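Local coordinates for protein nucleoporin NUP82 (Saccharomyces cerevisiae, PDB 3PBP) that serves as a structural component of the nuclear pore complex, its N-terminal beta-propeller domain containing the region that interacts with the nucleoporin NUP116, at residues 143-146 against 150-153. The protein carries 1 engineered substitution. Residues are numbered along the deposited sequence; the frame is centred on the assembly and turned at random.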
loop_
_atom_site.group_PDB
_atom_site.type_symbol
_atom_site.label_atom_id
_atom_site.label_comp_id
_atom_site.label_asym_id
_atom_site.label_seq_id
_atom_site.Cartn_x
_atom_site.Cartn_y
_atom_site.Cartn_z
ATOM N N VAL A 143 -11.029 -2.254 0.144
ATOM C CA VAL A 143 -9.963 -1.546 0.822
ATOM C C VAL A 143 -10.074 -0.077 0.462
ATOM O O VAL A 143 -10.102 0.279 -0.718
ATOM C CB VAL A 143 -8.607 -2.113 0.383
ATOM C CG1 VAL A 143 -7.472 -1.473 1.165
ATOM C CG2 VAL A 143 -8.620 -3.606 0.568
ATOM N N VAL A 144 -10.144 0.779 1.474
ATOM C CA VAL A 144 -10.295 2.206 1.229
ATOM C C VAL A 144 -9.152 3.057 1.768
ATOM O O VAL A 144 -8.851 3.022 2.963
ATOM C CB VAL A 144 -11.648 2.712 1.831
ATOM C CG1 VAL A 144 -11.828 4.198 1.557
ATOM C CG2 VAL A 144 -12.811 1.915 1.239
ATOM N N LEU A 145 -8.516 3.812 0.878
ATOM C CA LEU A 145 -7.432 4.713 1.262
ATOM C C LEU A 145 -7.990 6.143 1.297
ATOM O O LEU A 145 -8.599 6.601 0.319
ATOM C CB LEU A 145 -6.284 4.648 0.248
ATOM C CG LEU A 145 -5.238 5.750 0.417
ATOM C CD1 LEU A 145 -4.387 5.434 1.638
ATOM C CD2 LEU A 145 -4.374 5.861 -0.825
ATOM N N LYS A 146 -7.791 6.844 2.412
ATOM C CA LYS A 146 -8.283 8.227 2.533
ATOM C C LYS A 146 -7.140 9.262 2.502
ATOM O O LYS A 146 -5.969 8.889 2.583
ATOM C CB LYS A 146 -9.094 8.373 3.831
ATOM C CG LYS A 146 -10.436 7.652 3.802
ATOM C CD LYS A 146 -11.084 7.604 5.180
ATOM C CE LYS A 146 -12.472 6.984 5.109
ATOM N NZ LYS A 146 -12.958 6.594 6.451
ATOM N N THR A 150 -4.843 6.842 5.829
ATOM C CA THR A 150 -5.458 5.799 6.604
ATOM C C THR A 150 -5.993 4.774 5.581
ATOM O O THR A 150 -6.478 5.152 4.505
ATOM C CB THR A 150 -6.602 6.425 7.468
ATOM O OG1 THR A 150 -6.802 5.638 8.643
ATOM C CG2 THR A 150 -7.914 6.505 6.684
ATOM N N ILE A 151 -5.881 3.485 5.897
ATOM C CA ILE A 151 -6.368 2.433 4.993
ATOM C C ILE A 151 -7.401 1.600 5.746
ATOM O O ILE A 151 -7.107 1.028 6.792
ATOM C CB ILE A 151 -5.205 1.535 4.509
ATOM C CG1 ILE A 151 -4.152 2.397 3.794
ATOM C CG2 ILE A 151 -5.738 0.450 3.573
ATOM C CD1 ILE A 151 -2.831 1.700 3.545
ATOM N N THR A 152 -8.610 1.527 5.208
ATOM C CA THR A 152 -9.694 0.803 5.868
ATOM C C THR A 152 -10.285 -0.373 5.082
ATOM O O THR A 152 -10.424 -0.322 3.851
ATOM C CB THR A 152 -10.854 1.786 6.196
ATOM O OG1 THR A 152 -10.307 2.993 6.743
ATOM C CG2 THR A 152 -11.832 1.168 7.186
HETATM N N MSE A 153 -10.645 -1.428 5.802
HETATM C CA MSE A 153 -11.246 -2.586 5.166
HETATM C C MSE A 153 -12.683 -2.745 5.633
HETATM O O MSE A 153 -12.954 -2.880 6.822
HETATM C CB MSE A 153 -10.474 -3.860 5.494
HETATM C CG MSE A 153 -9.201 -4.067 4.710
HETATM SE SE MSE A 153 -8.434 -5.816 5.116
HETATM C CE MSE A 153 -7.267 -5.361 6.589
#
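Ile151 meets Val143 and Leu145 on one face of an antiparallel beta hairpin, whose strands 141-146 and 151-155 form the middle of a four-stranded propeller blade. The two branches of Ile151 point to different neighbours. With chi1 at -58°, CG1 lies beside the backbone N and CG2 is anti to it; CG2 lies 3.5 Å from Val143 CG1, while CG1 sits 3.7 Å from Leu145 CD1. Beta-branched residues suit these extended strands, and the longer Leu145 reaches across with its CD1. Strand 182-187 covers this face: Ile182 touches both Leu145 and Ile151, and Phe187 packs on Val143. Met153, present as selenomethionine, brings its CG to 4.2 Å from Val143 CG2, a looser contact.

Between the strands, Val144 and Thr152, whose side chains lie on the other face, form a hydrogen-bonded pair, with Val144 N donating to Thr152 O at 2.6 Å and Thr152 N returning the bond to Val144 O. Nearer the turn, Lys146 N bonds to Thr150 O (3.0 Å), and their side chains run alongside one another. The methyl of Thr150 suits the aliphatic part of the lysine, whose extended chain carries NZ to a hydrogen bond with Tyr114 OH. Thr150 CG2 rests 3.6 Å from Lys146 CB and 3.7 Å from its CD.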